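Local coordinates for protein putative drug/sodium antiporter (Escherichia coli, PDB 4Z3N) that is a MATE-family membrane transporter that probably exports the genotoxin colibactin or its precursors, most likely by antiport, at residues 263-268 with 404-409; 304-309 with 388-393; 93-98 with 254-259; 83-88 with 164-169; 312-317 with 396-401. All coordinates share one frame; numbering follows the deposited sequence.

Contact 1: 263-268 with 404-409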
# COMPACT_ATOMS: atom_id res chain seq x y z
N GLN A 263 0.74 6.14 8.87
CA GLN A 263 0.67 5.32 7.67
C GLN A 263 -0.66 5.53 6.97
O GLN A 263 -0.73 5.54 5.74
CB GLN A 263 0.87 3.85 8.01
CG GLN A 263 0.92 2.92 6.79
CD GLN A 263 2.19 3.06 5.98
OE1 GLN A 263 3.04 3.89 6.29
NE2 GLN A 263 2.33 2.24 4.95
N MET A 264 -1.71 5.69 7.76
CA MET A 264 -3.04 5.95 7.25
C MET A 264 -3.13 7.36 6.69
O MET A 264 -3.77 7.61 5.68
CB MET A 264 -4.07 5.75 8.35
CG MET A 264 -4.04 4.39 8.93
SD MET A 264 -5.17 4.35 10.32
CE MET A 264 -4.63 2.87 11.20
N LEU A 265 -2.47 8.29 7.36
CA LEU A 265 -2.47 9.67 6.93
C LEU A 265 -1.80 9.80 5.57
O LEU A 265 -2.19 10.63 4.74
CB LEU A 265 -1.77 10.52 7.98
CG LEU A 265 -2.00 12.02 7.86
CD1 LEU A 265 -3.50 12.31 7.94
CD2 LEU A 265 -1.20 12.73 8.95
N MET A 266 -0.78 8.98 5.35
CA MET A 266 -0.03 8.98 4.10
C MET A 266 -0.82 8.37 2.93
O MET A 266 -0.70 8.83 1.80
CB MET A 266 1.30 8.23 4.29
CG MET A 266 2.34 9.02 5.08
SD MET A 266 3.91 8.14 5.33
CE MET A 266 3.54 7.19 6.79
N GLN A 267 -1.61 7.33 3.20
CA GLN A 267 -2.52 6.78 2.20
C GLN A 267 -3.47 7.87 1.77
O GLN A 267 -3.80 8.02 0.58
CB GLN A 267 -3.34 5.63 2.77
CG GLN A 267 -2.60 4.71 3.67
CD GLN A 267 -1.83 3.69 2.89
OE1 GLN A 267 -1.02 4.04 2.02
NE2 GLN A 267 -2.08 2.42 3.17
N LEU A 268 -3.92 8.63 2.76
CA LEU A 268 -4.88 9.68 2.55
C LEU A 268 -4.30 10.72 1.59
O LEU A 268 -4.88 11.00 0.54
CB LEU A 268 -5.28 10.29 3.89
CG LEU A 268 -6.54 11.14 4.00
CD1 LEU A 268 -7.70 10.50 3.23
CD2 LEU A 268 -6.89 11.31 5.48
N TYR A 404 8.68 12.67 9.66
CA TYR A 404 9.45 12.82 8.44
C TYR A 404 8.95 11.90 7.34
O TYR A 404 9.17 12.14 6.16
CB TYR A 404 10.93 12.61 8.75
CG TYR A 404 11.39 13.65 9.73
CD1 TYR A 404 11.34 13.40 11.11
CD2 TYR A 404 11.81 14.90 9.30
CE1 TYR A 404 11.73 14.37 12.03
CE2 TYR A 404 12.19 15.88 10.20
CZ TYR A 404 12.15 15.60 11.57
OH TYR A 404 12.53 16.57 12.47
N SER A 405 8.24 10.86 7.73
CA SER A 405 7.51 10.05 6.80
C SER A 405 6.46 10.89 6.12
O SER A 405 6.36 10.89 4.90
CB SER A 405 6.85 8.86 7.51
OG SER A 405 7.82 7.97 8.00
N VAL A 406 5.68 11.61 6.92
CA VAL A 406 4.60 12.44 6.39
C VAL A 406 5.15 13.65 5.63
O VAL A 406 4.64 14.01 4.58
CB VAL A 406 3.66 12.90 7.51
CG1 VAL A 406 2.59 13.86 6.97
CG2 VAL A 406 3.03 11.68 8.18
N LEU A 407 6.21 14.25 6.16
CA LEU A 407 6.90 15.33 5.47
C LEU A 407 7.30 14.98 4.04
O LEU A 407 7.16 15.80 3.13
CB LEU A 407 8.15 15.75 6.26
CG LEU A 407 9.00 16.79 5.52
CD1 LEU A 407 8.19 18.07 5.19
CD2 LEU A 407 10.30 17.10 6.30
N LEU A 408 7.79 13.76 3.82
CA LEU A 408 8.25 13.36 2.50
C LEU A 408 7.08 13.04 1.58
O LEU A 408 7.12 13.29 0.38
CB LEU A 408 9.20 12.16 2.61
CG LEU A 408 10.59 12.52 3.15
CD1 LEU A 408 11.36 11.28 3.61
CD2 LEU A 408 11.38 13.30 2.11
N THR A 409 6.01 12.50 2.15
CA THR A 409 4.83 12.21 1.36
C THR A 409 4.11 13.51 0.95
O THR A 409 3.56 13.60 -0.15
CB THR A 409 3.88 11.30 2.14
OG1 THR A 409 4.60 10.12 2.51
CG2 THR A 409 2.70 10.91 1.28
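None of the three flat groups reaches the opposite segment. The Q263 carboxamide is held at both ends by outside residues, OE1 accepting from Q397 NE2 and NE2 donating to N86 OD1; Q267 points away, and the Y404 ring meets that of Y396 with planes about 35° apart. The largest share of the contact falls to the M266 thioether. M266 sets CG anti to its own carbonyl carbon, runs straight on through chi2 and bends at chi3 (-85°), so that SD lies 3.5 Å from T409 OG1 and 3.7 Å from S405 O. The methyl CE of M266 then settles 3.8 Å from S405 CB, while M266 and T409 cross at about a right angle. This is side-by-side packing of nearly parallel helical segments in the MATE fold, the short axes 9.7 Å apart and only 5° from alignment, with helix 250-284 on one side and helix 402-413 on the other. Nearer the surface V406 divides its two methyls: CG2 lies 4.1 Å from M266 CG, whereas CG1 approaches L265 CD2 more loosely at 4.4 Å. T409 CG2 comes to 4.0 Å from M266 O. The buried hydroxyl of S405 is hydrogen-bonded to S393 O on helix 382-399.

Contact 2: 304-309 with 388-393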
# COMPACT_ATOMS: atom_id res chain seq x y z
N THR A 304 5.10 -1.90 -7.75
CA THR A 304 4.91 -2.91 -6.70
C THR A 304 6.23 -3.51 -6.19
O THR A 304 6.35 -3.76 -5.00
CB THR A 304 3.94 -4.06 -7.14
OG1 THR A 304 4.24 -4.49 -8.47
CG2 THR A 304 2.51 -3.60 -7.09
N PRO A 305 7.23 -3.74 -7.07
CA PRO A 305 8.52 -4.25 -6.60
C PRO A 305 9.19 -3.33 -5.56
O PRO A 305 9.94 -3.80 -4.70
CB PRO A 305 9.35 -4.35 -7.88
CG PRO A 305 8.68 -3.50 -8.86
CD PRO A 305 7.23 -3.56 -8.53
N MET A 306 8.89 -2.04 -5.63
CA MET A 306 9.40 -1.10 -4.65
C MET A 306 8.65 -1.18 -3.30
O MET A 306 9.22 -0.91 -2.23
CB MET A 306 9.35 0.31 -5.23
CG MET A 306 9.08 1.42 -4.26
SD MET A 306 8.22 2.75 -5.13
CE MET A 306 9.24 2.94 -6.59
N LEU A 307 7.37 -1.55 -3.36
CA LEU A 307 6.59 -1.75 -2.14
C LEU A 307 7.06 -3.02 -1.42
O LEU A 307 7.08 -3.07 -0.19
CB LEU A 307 5.09 -1.84 -2.45
CG LEU A 307 4.41 -0.59 -3.04
CD1 LEU A 307 2.94 -0.84 -3.22
CD2 LEU A 307 4.61 0.61 -2.16
N ALA A 308 7.44 -4.02 -2.20
CA ALA A 308 8.02 -5.26 -1.67
C ALA A 308 9.35 -5.03 -0.93
O ALA A 308 9.54 -5.50 0.19
CB ALA A 308 8.22 -6.26 -2.79
N ILE A 309 10.27 -4.32 -1.58
CA ILE A 309 11.54 -3.93 -0.97
C ILE A 309 11.34 -3.04 0.30
O ILE A 309 12.03 -3.22 1.31
CB ILE A 309 12.43 -3.21 -2.01
CG1 ILE A 309 12.65 -4.13 -3.22
CG2 ILE A 309 13.77 -2.78 -1.40
CD1 ILE A 309 13.41 -3.49 -4.36
N ILE A 388 13.17 6.81 -4.01
CA ILE A 388 14.09 7.49 -3.12
C ILE A 388 13.36 8.07 -1.91
O ILE A 388 13.75 7.82 -0.76
CB ILE A 388 14.88 8.59 -3.88
CG1 ILE A 388 15.77 7.92 -4.95
CG2 ILE A 388 15.74 9.38 -2.92
CD1 ILE A 388 16.00 8.75 -6.16
N SER A 389 12.28 8.81 -2.14
CA SER A 389 11.51 9.37 -1.04
C SER A 389 10.57 8.35 -0.37
O SER A 389 10.38 8.38 0.85
CB SER A 389 10.71 10.57 -1.52
OG SER A 389 9.62 10.14 -2.30
N LEU A 390 10.02 7.42 -1.15
CA LEU A 390 9.13 6.43 -0.55
C LEU A 390 9.85 5.45 0.43
O LEU A 390 9.31 5.12 1.48
CB LEU A 390 8.40 5.66 -1.64
CG LEU A 390 7.34 4.72 -1.08
CD1 LEU A 390 6.08 4.89 -1.85
CD2 LEU A 390 7.78 3.25 -1.12
N LEU A 391 11.06 5.01 0.08
CA LEU A 391 11.89 4.22 1.00
C LEU A 391 12.38 5.07 2.19
O LEU A 391 12.47 4.57 3.32
CB LEU A 391 13.08 3.59 0.26
CG LEU A 391 12.72 2.48 -0.76
CD1 LEU A 391 13.94 2.02 -1.58
CD2 LEU A 391 12.01 1.29 -0.08
N ALA A 392 12.68 6.34 1.94
CA ALA A 392 12.99 7.25 3.05
C ALA A 392 11.84 7.28 4.07
O ALA A 392 12.09 7.34 5.27
CB ALA A 392 13.29 8.65 2.53
N SER A 393 10.59 7.23 3.59
CA SER A 393 9.42 7.19 4.48
C SER A 393 9.35 5.92 5.33
O SER A 393 8.98 5.95 6.50
CB SER A 393 8.12 7.32 3.69
OG SER A 393 7.90 8.66 3.35
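An apolar helix-helix contact in the membrane-spanning bundle, this pairing brings helix 286-322 against helix 382-399; the short axes of 304-309 and 388-393 lie 27° apart at 10.4 Å. So wide a spacing is bridged by long side chains, which meet one another or the opposite backbone. L390, its CG anti to the backbone N, sends out the branch CD2, which lies 3.9 Å from M306 CG and 4.1 Å from M306 SD; the two side chains cross obliquely, and M306 is bent at chi3. The same L390 methyl meets L307 CD2 at 4.3 Å, although the L307 side chain starts out away from this neighbour. One residue on, L391 places CG anti to its carbonyl carbon and lays CD2 along the backbone of the other helix, 4.2 Å from M306 O and 4.4 Å from I309 C. Helix 286-322 is kinked here, because the ring nitrogen of P305 has no hydrogen to give to the preceding turn and M306 N makes no such bond either. A bound monoolein touches L390. Helix 28-56 covers P305 and A308 with F40, helix 326-358 packs against M306 and I309, and helices 402-413 and 432-453 lie against A392.

Contact 3: 93-98 with 254-259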
# COMPACT_ATOMS: atom_id res chain seq x y z
N GLY A 93 4.83 -4.04 12.64
CA GLY A 93 6.14 -4.30 12.10
C GLY A 93 7.22 -3.38 12.67
O GLY A 93 8.35 -3.79 12.92
N SER A 94 6.87 -2.13 12.88
CA SER A 94 7.86 -1.15 13.29
C SER A 94 8.29 -1.42 14.74
O SER A 94 9.47 -1.45 15.08
CB SER A 94 7.29 0.26 13.11
OG SER A 94 8.22 1.25 13.52
N LEU A 95 7.29 -1.67 15.58
CA LEU A 95 7.49 -1.79 17.01
C LEU A 95 8.12 -3.14 17.41
O LEU A 95 8.97 -3.21 18.29
CB LEU A 95 6.14 -1.62 17.70
CG LEU A 95 6.12 -0.68 18.88
CD1 LEU A 95 7.11 0.40 18.61
CD2 LEU A 95 4.73 -0.11 19.07
N LEU A 96 7.68 -4.20 16.75
CA LEU A 96 8.15 -5.54 17.03
C LEU A 96 9.61 -5.70 16.61
O LEU A 96 10.45 -6.22 17.37
CB LEU A 96 7.26 -6.57 16.32
CG LEU A 96 7.72 -8.04 16.39
CD1 LEU A 96 7.71 -8.53 17.83
CD2 LEU A 96 6.89 -8.95 15.50
N SER A 97 9.92 -5.22 15.41
CA SER A 97 11.26 -5.32 14.87
C SER A 97 12.31 -4.53 15.70
O SER A 97 13.46 -4.96 15.78
CB SER A 97 11.28 -4.83 13.41
OG SER A 97 11.38 -3.42 13.38
N ARG A 98 11.91 -3.41 16.30
CA ARG A 98 12.82 -2.67 17.21
C ARG A 98 12.98 -3.41 18.54
O ARG A 98 14.09 -3.49 19.08
CB ARG A 98 12.36 -1.22 17.47
CG ARG A 98 11.93 -0.49 16.22
CD ARG A 98 12.30 0.98 16.19
NE ARG A 98 11.38 1.91 16.87
CZ ARG A 98 10.08 2.04 16.63
NH1 ARG A 98 9.47 1.28 15.75
NH2 ARG A 98 9.40 2.94 17.30
N ARG A 254 0.85 4.90 22.27
CA ARG A 254 1.27 6.09 21.55
C ARG A 254 2.31 5.76 20.46
O ARG A 254 2.18 6.19 19.32
CB ARG A 254 1.84 7.11 22.55
CG ARG A 254 2.37 8.40 21.94
CD ARG A 254 2.50 9.41 23.04
NE ARG A 254 3.28 10.59 22.68
CZ ARG A 254 3.67 11.51 23.55
NH1 ARG A 254 3.34 11.38 24.84
NH2 ARG A 254 4.38 12.57 23.16
N GLU A 255 3.32 4.97 20.82
CA GLU A 255 4.35 4.61 19.87
C GLU A 255 3.77 3.82 18.69
O GLU A 255 4.15 4.04 17.53
CB GLU A 255 5.44 3.79 20.58
CG GLU A 255 6.55 3.30 19.66
CD GLU A 255 7.28 4.43 18.94
OE1 GLU A 255 8.11 5.11 19.59
OE2 GLU A 255 7.04 4.63 17.72
N PHE A 256 2.84 2.92 18.99
CA PHE A 256 2.20 2.08 17.99
C PHE A 256 1.25 2.93 17.14
O PHE A 256 1.18 2.78 15.91
CB PHE A 256 1.44 0.94 18.68
CG PHE A 256 0.95 -0.13 17.74
CD1 PHE A 256 0.04 0.16 16.72
CD2 PHE A 256 1.36 -1.45 17.89
CE1 PHE A 256 -0.42 -0.82 15.86
CE2 PHE A 256 0.91 -2.44 17.04
CZ PHE A 256 0.02 -2.13 16.01
N LEU A 257 0.51 3.83 17.80
CA LEU A 257 -0.54 4.60 17.13
C LEU A 257 0.03 5.68 16.24
O LEU A 257 -0.53 5.98 15.18
CB LEU A 257 -1.48 5.24 18.17
CG LEU A 257 -2.67 4.37 18.59
CD1 LEU A 257 -3.60 5.13 19.52
CD2 LEU A 257 -3.42 3.88 17.37
N SER A 258 1.14 6.28 16.66
CA SER A 258 1.75 7.36 15.89
C SER A 258 2.31 6.85 14.54
O SER A 258 2.03 7.45 13.50
CB SER A 258 2.83 8.04 16.73
OG SER A 258 3.83 7.11 17.08
N VAL A 259 3.07 5.76 14.55
CA VAL A 259 3.54 5.12 13.31
C VAL A 259 2.37 4.62 12.48
O VAL A 259 2.28 4.89 11.27
CB VAL A 259 4.53 3.92 13.61
CG1 VAL A 259 4.71 3.01 12.39
CG2 VAL A 259 5.87 4.44 14.06
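R98 and E255 meet tip to tip in a salt bridge, R98 NH2 lying 2.9 Å from E255 OE2. The carboxylate comes to the edge of the guanidinium, near its plane, but its own plane is turned 84° away, so one oxygen carries the close approach and E255 OE1 stays at 3.4 Å from R98 NH2. E255 reaches out with CG anti to the backbone N and then bends at chi2 (59°); R98 starts with CG anti to its carbonyl carbon and bends at chi2 and chi3. Beside the charged pair runs an apolar seam. L95 CD2 lies 3.5 Å from F256 CB, and S94 CB packs 3.8 Å from V259 CG1.

The next shell surrounds these groups. R98 NH1 may give a weak bond to S94 O one turn back, though that oxygen is not surely placed, and R98 also lies against W321 of helix 286-322. The hydroxyl of S94 turns to another helix end, hydrogen-bonding to Q397 O, while I118 and M92 pack on F256. The charges also suit their places: E255 is in the opening turns of helix 250-284 and R98 in the closing turns of helix 75-101, where the helix dipoles would probably stabilise each. The arrangement is that of two helices of the MATE bundle whose short axes here run 133° apart, pinned near their ends by a salt bridge with apolar packing of L95 on F256 and S94 on V259 beside it.

Contact 4: 83-88 with 164-169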
# COMPACT_ATOMS: atom_id res chain seq x y z
N ALA A 83 -6.33 -0.06 3.80
CA ALA A 83 -5.49 1.08 4.12
C ALA A 83 -5.24 1.17 5.63
O ALA A 83 -4.12 1.42 6.07
CB ALA A 83 -6.14 2.37 3.61
N ILE A 84 -6.31 0.97 6.39
CA ILE A 84 -6.22 1.02 7.83
C ILE A 84 -5.53 -0.24 8.34
O ILE A 84 -4.75 -0.18 9.28
CB ILE A 84 -7.62 1.18 8.47
CG1 ILE A 84 -8.23 2.53 8.07
CG2 ILE A 84 -7.56 1.00 9.99
CD1 ILE A 84 -9.71 2.69 8.39
N ALA A 85 -5.81 -1.37 7.70
CA ALA A 85 -5.16 -2.62 8.07
C ALA A 85 -3.65 -2.48 7.86
O ALA A 85 -2.83 -3.04 8.61
CB ALA A 85 -5.71 -3.75 7.26
N ASN A 86 -3.29 -1.72 6.84
CA ASN A 86 -1.91 -1.53 6.47
C ASN A 86 -1.16 -0.71 7.51
O ASN A 86 0.03 -0.94 7.77
CB ASN A 86 -1.81 -0.87 5.09
CG ASN A 86 -0.43 -0.98 4.50
OD1 ASN A 86 0.26 0.03 4.28
ND2 ASN A 86 0.01 -2.21 4.27
N GLY A 87 -1.86 0.27 8.07
CA GLY A 87 -1.32 1.13 9.10
C GLY A 87 -1.09 0.33 10.35
O GLY A 87 -0.09 0.53 11.05
N ILE A 88 -2.01 -0.59 10.64
CA ILE A 88 -1.85 -1.51 11.77
C ILE A 88 -0.65 -2.41 11.56
O ILE A 88 0.08 -2.71 12.48
CB ILE A 88 -3.11 -2.37 11.99
CG1 ILE A 88 -4.25 -1.47 12.50
CG2 ILE A 88 -2.83 -3.52 12.95
CD1 ILE A 88 -5.53 -2.20 12.80
N SER A 164 -11.90 -8.97 10.90
CA SER A 164 -11.08 -10.02 10.31
C SER A 164 -9.96 -9.41 9.48
O SER A 164 -8.81 -9.88 9.52
CB SER A 164 -11.94 -10.95 9.45
OG SER A 164 -13.29 -10.98 9.93
N ILE A 165 -10.28 -8.36 8.73
CA ILE A 165 -9.28 -7.61 7.98
C ILE A 165 -8.24 -6.96 8.91
O ILE A 165 -7.03 -7.02 8.64
CB ILE A 165 -9.94 -6.50 7.11
CG1 ILE A 165 -11.03 -7.08 6.21
CG2 ILE A 165 -8.88 -5.76 6.30
CD1 ILE A 165 -10.59 -8.31 5.43
N MET A 166 -8.70 -6.32 9.99
CA MET A 166 -7.77 -5.74 10.96
C MET A 166 -6.85 -6.81 11.55
O MET A 166 -5.66 -6.58 11.72
CB MET A 166 -8.52 -5.02 12.08
CG MET A 166 -9.44 -3.91 11.59
SD MET A 166 -8.60 -2.50 10.80
CE MET A 166 -9.09 -2.62 9.08
N LEU A 167 -7.43 -7.97 11.86
CA LEU A 167 -6.70 -9.12 12.38
C LEU A 167 -5.53 -9.53 11.49
O LEU A 167 -4.47 -9.88 12.00
CB LEU A 167 -7.64 -10.31 12.55
CG LEU A 167 -8.00 -10.63 13.99
CD1 LEU A 167 -8.78 -11.94 14.06
CD2 LEU A 167 -6.73 -10.71 14.82
N ILE A 168 -5.74 -9.49 10.18
CA ILE A 168 -4.71 -9.81 9.19
C ILE A 168 -3.57 -8.80 9.19
O ILE A 168 -2.41 -9.17 9.02
CB ILE A 168 -5.32 -9.90 7.79
CG1 ILE A 168 -6.21 -11.14 7.70
CG2 ILE A 168 -4.23 -9.92 6.72
CD1 ILE A 168 -6.84 -11.35 6.36
N GLY A 169 -3.91 -7.53 9.37
CA GLY A 169 -2.91 -6.50 9.58
C GLY A 169 -1.97 -6.80 10.74
O GLY A 169 -0.75 -6.82 10.58
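Torsions fold M166 toward its neighbour: CG stands anti to the carbonyl carbon (chi1 -58°), chi2 (-64°) bends the chain, and a further bend at chi3 sets CE against A85. The sulfur is thereby carried against two isoleucines one turn apart. I84 presents CG2, its branch anti to the backbone N, at 3.7 Å from M166 SD, crossing the thioether obliquely. I88 has CG1 anti to the carbonyl carbon and an extended chi2, so CD1 reaches M166 SD at 3.7 Å and at about a right angle. The methyl CE of M166 lies 4.0 Å from A85 CB, and I165 CG2 lies beside it, 3.9 Å from the same CB. A85 CB thus rests against the neighbouring I165 and M166. Farther along, the backbones themselves come together: A85 and G169 have CA atoms 4.7 Å apart, and G169 CA makes a CH...O contact with A85 O at 3.6 Å. The short axes approach to 7.9 Å and cross at 33°, a closeness that G169 permits because a side-chain carbon there would run into that same oxygen. Helices 75-101 and 162-177 both belong to the MATE membrane bundle, in its first MatE family region, and helix 107-132 backs the site, A119 touching both I88 and M166. The contact between these segments is apolar, resting on dispersion around a polarisable sulfur, plus a weak CH...O contact where the backbones come closest.

Contact 5: 312-317 with 396-401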
# COMPACT_ATOMS: atom_id res chain seq x y z
N ALA A 312 10.62 -5.04 3.33
CA ALA A 312 11.83 -5.75 3.77
C ALA A 312 12.73 -4.81 4.55
O ALA A 312 13.42 -5.22 5.48
CB ALA A 312 12.58 -6.33 2.58
N LEU A 313 12.68 -3.54 4.16
CA LEU A 313 13.55 -2.51 4.69
C LEU A 313 13.10 -2.09 6.08
O LEU A 313 13.93 -1.72 6.92
CB LEU A 313 13.59 -1.29 3.77
CG LEU A 313 14.46 -0.14 4.29
CD1 LEU A 313 15.96 -0.51 4.31
CD2 LEU A 313 14.21 1.10 3.49
N LEU A 314 11.79 -2.14 6.32
CA LEU A 314 11.24 -1.83 7.64
C LEU A 314 11.82 -2.77 8.72
O LEU A 314 12.32 -2.35 9.77
CB LEU A 314 9.70 -1.92 7.60
CG LEU A 314 9.03 -1.47 8.91
CD1 LEU A 314 8.50 -0.09 8.76
CD2 LEU A 314 7.94 -2.43 9.32
N THR A 315 11.77 -4.07 8.44
CA THR A 315 12.37 -5.07 9.29
C THR A 315 13.88 -4.90 9.52
O THR A 315 14.36 -5.05 10.65
CB THR A 315 12.14 -6.42 8.71
OG1 THR A 315 10.78 -6.47 8.25
CG2 THR A 315 12.38 -7.48 9.77
N VAL A 316 14.61 -4.60 8.45
CA VAL A 316 16.05 -4.47 8.53
C VAL A 316 16.44 -3.17 9.26
O VAL A 316 17.35 -3.17 10.10
CB VAL A 316 16.71 -4.52 7.14
CG1 VAL A 316 18.18 -4.15 7.24
CG2 VAL A 316 16.53 -5.90 6.53
N VAL A 317 15.75 -2.07 8.94
CA VAL A 317 16.00 -0.82 9.63
C VAL A 317 15.55 -0.93 11.07
O VAL A 317 16.29 -0.58 11.99
CB VAL A 317 15.28 0.38 8.97
CG1 VAL A 317 15.44 1.65 9.84
CG2 VAL A 317 15.80 0.59 7.54
N TYR A 396 11.89 6.15 8.36
CA TYR A 396 11.42 6.88 9.52
C TYR A 396 10.32 6.13 10.27
O TYR A 396 10.22 6.21 11.50
CB TYR A 396 10.94 8.26 9.09
CG TYR A 396 12.11 9.15 8.76
CD1 TYR A 396 13.00 9.56 9.75
CD2 TYR A 396 12.34 9.56 7.45
CE1 TYR A 396 14.08 10.36 9.45
CE2 TYR A 396 13.42 10.36 7.14
CZ TYR A 396 14.29 10.77 8.13
OH TYR A 396 15.35 11.57 7.80
N GLN A 397 9.50 5.38 9.55
CA GLN A 397 8.50 4.56 10.19
C GLN A 397 9.17 3.46 11.01
O GLN A 397 8.76 3.16 12.13
CB GLN A 397 7.57 3.95 9.14
CG GLN A 397 6.71 4.98 8.44
CD GLN A 397 5.55 5.43 9.29
OE1 GLN A 397 5.74 6.01 10.37
NE2 GLN A 397 4.33 5.14 8.82
N ALA A 398 10.22 2.89 10.44
CA ALA A 398 10.96 1.84 11.12
C ALA A 398 11.60 2.34 12.41
O ALA A 398 11.65 1.60 13.40
CB ALA A 398 12.02 1.24 10.18
N ILE A 399 12.10 3.58 12.42
CA ILE A 399 12.82 4.07 13.60
C ILE A 399 11.91 4.88 14.55
O ILE A 399 12.39 5.43 15.54
CB ILE A 399 14.06 4.94 13.21
CG1 ILE A 399 13.65 6.21 12.47
CG2 ILE A 399 15.09 4.13 12.40
CD1 ILE A 399 14.65 7.31 12.58
N GLY A 400 10.62 4.96 14.24
CA GLY A 400 9.66 5.60 15.12
C GLY A 400 9.57 7.12 15.02
O GLY A 400 9.32 7.80 16.01
N LYS A 401 9.76 7.66 13.82
CA LYS A 401 9.72 9.09 13.61
C LYS A 401 8.83 9.48 12.41
O LYS A 401 9.30 10.07 11.44
CB LYS A 401 11.14 9.63 13.42
CG LYS A 401 12.08 9.32 14.60
CD LYS A 401 11.77 10.20 15.77
CE LYS A 401 12.58 9.84 16.99
NZ LYS A 401 12.36 10.88 18.04
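Two acceptors grip the amide nitrogen NE2 of Q397, Q263 OE1 and the backbone V259 O, both on helix 250-284. Q397 stands in the last turn of helix 382-399, which ends in a Schellman motif: K401 N bonds back to Y396 O at 2.8 Å, G400 N gives a weak bond to Q397 O, and G400 takes the positive phi (83°) that a glycine accepts easily. Q397 reaches its acceptors with CG anti to the carbonyl carbon and a bend at chi2, leading its amide away from helix 286-322, so that of its side chain only CB touches there, 4.2 Å from L314 CD1.

Against this helix end the other segment, also part of the MATE bundle, offers aliphatic groups. A398 is the close point of the contact, its CA 5.1 Å from that of L314, and its methyl rests against L314 and V317. L314, with CG anti to the backbone N, brings CD1 down beside the alanine backbone, 3.8 Å from A398 N. The carbonyl O of L314 also faces the methyl, at 3.6 Å from A398 CB. T329 of helix 326-358 also touches V317, and K401 beyond the turn forms a cation-pi pair with W463. V317, CG1 anti to its backbone N, sets that methyl against both A398 CB at 3.5 Å and I399 CG2 at 3.6 Å.

In the fold
From the N terminus, helix 75-101 opens two loops in succession. Contact 4 starts at 83-88 and closes on helix 162-177; contact 3 starts at 93-98, inside that loop, and closes beyond it at the beginning of helix 250-284, so the two cross. Contact 1 opens a few residues later on this same helix and closes only at 404-409, spanning contacts 2 and 5. These two cross each other, both joining helix 286-322 to helix 382-399, at successive levels about 12 Å apart between centres. Helix 250-284 therefore links the sets: it meets helix 75-101 in contact 3 and helix 402-413 in contact 1, and its Q263 touches residues of both contacts 4 and 5.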